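Local coordinates for protein putative phosphohydrolase (Shewanella amazonensis, PDB 3M1T) that is of unknown function but, as an HDOD-domain protein, is a putative phosphohydrolase that may take part in signal transduction, at residues P96-F101 and L144-D149; A104-N109 and I140-I145. All coordinates share one frame; numbering follows the deposited sequence.

Contact 1: P96-F101 and L144-D149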
# COMPACT_ATOMS: atom_id res chain seq x y z
N PRO A 96 3.39 11.36 -8.86
CA PRO A 96 3.80 12.78 -8.91
C PRO A 96 3.53 13.54 -7.63
O PRO A 96 2.90 13.00 -6.70
CB PRO A 96 2.91 13.36 -10.02
CG PRO A 96 1.70 12.47 -10.05
CD PRO A 96 2.22 11.08 -9.74
N LYS A 97 4.02 14.78 -7.55
CA LYS A 97 3.57 15.67 -6.49
C LYS A 97 2.04 15.79 -6.61
O LYS A 97 1.45 15.67 -7.71
CB LYS A 97 4.32 17.03 -6.52
CG LYS A 97 5.85 16.87 -6.26
CD LYS A 97 6.54 18.09 -5.65
CE LYS A 97 7.98 17.75 -5.18
NZ LYS A 97 8.77 18.94 -4.69
N VAL A 98 1.42 15.94 -5.45
CA VAL A 98 -0.01 16.13 -5.33
C VAL A 98 -0.17 17.27 -4.38
O VAL A 98 0.35 17.22 -3.25
CB VAL A 98 -0.72 14.83 -4.79
CG1 VAL A 98 -2.22 15.03 -4.58
CG2 VAL A 98 -0.48 13.67 -5.71
N GLU A 99 -0.90 18.30 -4.81
CA GLU A 99 -1.18 19.47 -3.96
C GLU A 99 -1.70 19.02 -2.61
O GLU A 99 -2.56 18.14 -2.52
CB GLU A 99 -2.21 20.42 -4.60
CG GLU A 99 -2.87 21.45 -3.65
CD GLU A 99 -1.95 22.60 -3.22
OE1 GLU A 99 -0.86 22.68 -3.75
OE2 GLU A 99 -2.34 23.42 -2.36
N GLY A 100 -1.17 19.64 -1.56
CA GLY A 100 -1.58 19.35 -0.20
C GLY A 100 -0.99 18.11 0.45
O GLY A 100 -1.38 17.76 1.58
N PHE A 101 -0.07 17.43 -0.23
CA PHE A 101 0.55 16.25 0.35
C PHE A 101 2.03 16.42 0.42
O PHE A 101 2.64 16.86 -0.54
CB PHE A 101 0.26 14.99 -0.50
CG PHE A 101 -1.14 14.51 -0.35
CD1 PHE A 101 -2.14 15.05 -1.14
CD2 PHE A 101 -1.47 13.56 0.60
CE1 PHE A 101 -3.47 14.63 -0.99
CE2 PHE A 101 -2.79 13.12 0.74
CZ PHE A 101 -3.78 13.68 -0.04
N LEU A 144 -5.10 10.02 -6.54
CA LEU A 144 -5.68 10.10 -7.85
C LEU A 144 -6.88 11.07 -7.81
O LEU A 144 -7.09 11.78 -8.79
CB LEU A 144 -6.17 8.71 -8.30
CG LEU A 144 -5.12 7.68 -8.63
CD1 LEU A 144 -5.84 6.40 -9.08
CD2 LEU A 144 -4.23 8.16 -9.81
N ILE A 145 -7.69 11.00 -6.77
CA ILE A 145 -8.87 11.89 -6.66
C ILE A 145 -8.47 13.36 -6.56
O ILE A 145 -9.05 14.24 -7.24
CB ILE A 145 -9.81 11.47 -5.57
CG1 ILE A 145 -10.47 10.11 -5.91
CG2 ILE A 145 -10.90 12.58 -5.30
CD1 ILE A 145 -11.26 9.58 -4.85
N VAL A 146 -7.47 13.65 -5.75
CA VAL A 146 -6.98 15.04 -5.65
C VAL A 146 -6.47 15.54 -6.98
O VAL A 146 -6.77 16.67 -7.40
CB VAL A 146 -5.88 15.15 -4.57
CG1 VAL A 146 -5.19 16.57 -4.60
CG2 VAL A 146 -6.48 14.85 -3.21
N ASN A 147 -5.70 14.71 -7.69
CA ASN A 147 -5.19 15.13 -8.98
C ASN A 147 -6.19 15.18 -10.10
O ASN A 147 -6.12 16.06 -10.94
CB ASN A 147 -3.97 14.31 -9.31
CG ASN A 147 -2.70 14.96 -8.71
OD1 ASN A 147 -1.60 14.77 -9.21
ND2 ASN A 147 -2.88 15.75 -7.64
N GLY A 148 -7.15 14.27 -10.09
CA GLY A 148 -8.10 14.17 -11.16
C GLY A 148 -9.31 15.00 -11.00
O GLY A 148 -9.86 15.47 -11.98
N ASP A 149 -9.68 15.27 -9.75
CA ASP A 149 -10.88 16.04 -9.45
C ASP A 149 -10.57 17.05 -8.32
O ASP A 149 -11.13 16.94 -7.21
CB ASP A 149 -12.02 15.10 -9.09
CG ASP A 149 -12.61 14.42 -10.32
OD1 ASP A 149 -13.34 15.11 -11.06
OD2 ASP A 149 -12.27 13.27 -10.52
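V98 lays its CG1 methyl over V146 and the amide of N147 on the last turns of helix 140-148. The two valines cross obliquely, and their CG1 atoms come to 3.3 Å, tighter than usual van der Waals contact. In both residues CG1 stands anti to the backbone N, at a chi1 of 177° in V98 and 172° in V146. The other methyl of V146, CG2, meets the F101 ring at its edge, near the ring plane, 3.7 Å from F101 CE1. The carboxamide of N147 crosses the V98 side chain obliquely. Its ND2 lies 3.2 Å from V98 CG1, and its OD1 lies nearer V98 CG2. No hydrogen bond joins the segments, so apolar and van der Waals packing holds them. A type II beta turn from V98 to F101 shapes the loop, and G100 takes its positive phi of 80°. The bond from F101 N to V98 O, 3.1 Å, closes this turn, and the side chains of V98 and F101 both face the helix. This is surface packing of an interhelical loop, between helices 79-94 and 103-124, against a helix end in the all-helical HDOD fold.

Contact 2: A104-N109 and I140-I145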
# COMPACT_ATOMS: atom_id res chain seq x y z
N ALA A 104 7.01 12.44 1.51
CA ALA A 104 7.68 11.68 2.58
C ALA A 104 6.69 11.23 3.66
O ALA A 104 6.79 10.10 4.15
CB ALA A 104 8.83 12.50 3.23
N ASP A 105 5.76 12.09 4.05
CA ASP A 105 4.77 11.75 5.07
C ASP A 105 3.75 10.72 4.51
O ASP A 105 3.39 9.76 5.19
CB ASP A 105 4.00 12.98 5.58
CG ASP A 105 4.86 13.92 6.46
OD1 ASP A 105 6.01 13.61 6.80
OD2 ASP A 105 4.34 15.00 6.80
N PHE A 106 3.29 10.96 3.28
CA PHE A 106 2.33 10.06 2.61
C PHE A 106 2.92 8.69 2.54
O PHE A 106 2.31 7.70 2.96
CB PHE A 106 1.98 10.53 1.19
CG PHE A 106 1.10 9.55 0.45
CD1 PHE A 106 -0.28 9.56 0.60
CD2 PHE A 106 1.68 8.59 -0.35
CE1 PHE A 106 -1.07 8.62 -0.08
CE2 PHE A 106 0.91 7.63 -0.99
CZ PHE A 106 -0.47 7.66 -0.86
N TRP A 107 4.11 8.60 1.96
CA TRP A 107 4.73 7.28 1.81
C TRP A 107 5.16 6.69 3.14
O TRP A 107 5.09 5.49 3.32
CB TRP A 107 5.91 7.34 0.81
CG TRP A 107 5.42 7.50 -0.58
CD1 TRP A 107 5.64 8.57 -1.38
CD2 TRP A 107 4.62 6.58 -1.36
NE1 TRP A 107 5.04 8.40 -2.61
CE2 TRP A 107 4.38 7.20 -2.61
CE3 TRP A 107 4.06 5.33 -1.11
CZ2 TRP A 107 3.65 6.60 -3.59
CZ3 TRP A 107 3.32 4.75 -2.08
CH2 TRP A 107 3.11 5.36 -3.31
N GLY A 108 5.58 7.52 4.08
CA GLY A 108 5.88 7.01 5.41
C GLY A 108 4.68 6.27 6.01
O GLY A 108 4.83 5.18 6.59
N ASN A 109 3.52 6.90 5.93
CA ASN A 109 2.32 6.26 6.48
C ASN A 109 2.00 4.97 5.75
O ASN A 109 1.67 3.92 6.34
CB ASN A 109 1.13 7.18 6.42
CG ASN A 109 -0.14 6.46 6.77
OD1 ASN A 109 -0.40 6.18 7.97
ND2 ASN A 109 -0.91 6.05 5.74
N ILE A 140 -3.20 4.93 -2.87
CA ILE A 140 -2.93 5.74 -4.05
C ILE A 140 -4.20 6.40 -4.62
O ILE A 140 -4.13 7.45 -5.23
CB ILE A 140 -2.19 4.97 -5.11
CG1 ILE A 140 -0.86 4.50 -4.50
CG2 ILE A 140 -1.95 5.82 -6.37
CD1 ILE A 140 -0.05 3.51 -5.39
N GLY A 141 -5.36 5.78 -4.43
CA GLY A 141 -6.62 6.34 -4.90
C GLY A 141 -6.89 7.72 -4.29
O GLY A 141 -7.48 8.54 -4.97
N GLU A 142 -6.47 7.94 -3.05
CA GLU A 142 -6.57 9.27 -2.41
C GLU A 142 -5.91 10.32 -3.33
O GLU A 142 -6.49 11.37 -3.69
CB GLU A 142 -5.85 9.20 -1.05
CG GLU A 142 -6.15 10.31 -0.06
CD GLU A 142 -5.62 10.04 1.35
OE1 GLU A 142 -4.98 8.99 1.61
OE2 GLU A 142 -5.85 10.90 2.22
N LEU A 143 -4.69 10.02 -3.72
CA LEU A 143 -3.90 10.90 -4.60
C LEU A 143 -4.55 11.10 -5.97
O LEU A 143 -4.58 12.20 -6.52
CB LEU A 143 -2.47 10.37 -4.73
CG LEU A 143 -1.76 10.20 -3.39
CD1 LEU A 143 -0.38 9.65 -3.62
CD2 LEU A 143 -1.71 11.53 -2.53
N LEU A 144 -5.10 10.02 -6.54
CA LEU A 144 -5.68 10.10 -7.85
C LEU A 144 -6.88 11.07 -7.81
O LEU A 144 -7.09 11.78 -8.79
CB LEU A 144 -6.17 8.71 -8.30
CG LEU A 144 -5.12 7.68 -8.63
CD1 LEU A 144 -5.84 6.40 -9.08
CD2 LEU A 144 -4.23 8.16 -9.81
N ILE A 145 -7.69 11.00 -6.77
CA ILE A 145 -8.87 11.89 -6.66
C ILE A 145 -8.47 13.36 -6.56
O ILE A 145 -9.05 14.24 -7.24
CB ILE A 145 -9.81 11.47 -5.57
CG1 ILE A 145 -10.47 10.11 -5.91
CG2 ILE A 145 -10.90 12.58 -5.30
CD1 ILE A 145 -11.26 9.58 -4.85
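Helices 103-124 and 140-148 run roughly antiparallel here, at 149° between the axes of the two short segments, which approach to 12.1 Å. That spacing is wide, and large side chains bridge it. F106 has the largest share of the contact. Its CG is anti to the backbone N, chi1 175°, and the ring reaches tip to tip toward L143. L143 CD1 sits over one face of the ring in a CH-pi contact, 3.6 Å from the F106 centroid and 21° off the ring normal. It is shifted toward the rim, and its closest ring atom is F106 CZ at 3.4 Å. L143 CD2 lies on the same face, out by the CD1-CE1 margin, 3.9 Å from F106 CE1. At the ring edge, near its plane, are the I140 backbone N and E142 OE1. W107 adds a looser contact: its CH2 edge meets I140 CD1 at 4.2 Å. Within helix 103-124, F106 CD2 lies over the centre of one W107 face, 3.7 Å above the plane. An alanine at F106 would lose the ring under L143 CD1 and would probably loosen the packing between the two helices. V91 of helix 79-94 touches both W107 and I140, so a third helix joins the cluster. This is aromatic-aliphatic helix packing in the buried core of the all-helical HDOD domain.

Overall arrangement
Both contacts use helix 140-148 and share L144 and I145, though neither residue makes the contact in either. Contact 1 lies at the surface, about 17 Å from the centre of the chain to the centre of the contact. Contact 2 is buried, at about 9 Å. Their centres are 9 Å apart, and they touch: F101 CD2 is 3.7 Å from L143 CD2, and V98 also packs on L143. L143 therefore connects the loop before helix 103-124 with that helix's first turns. The chemistry follows the setting. Contact 1 mixes valine methyls with an exposed amide, whereas contact 2 is mainly an aromatic ring against leucine.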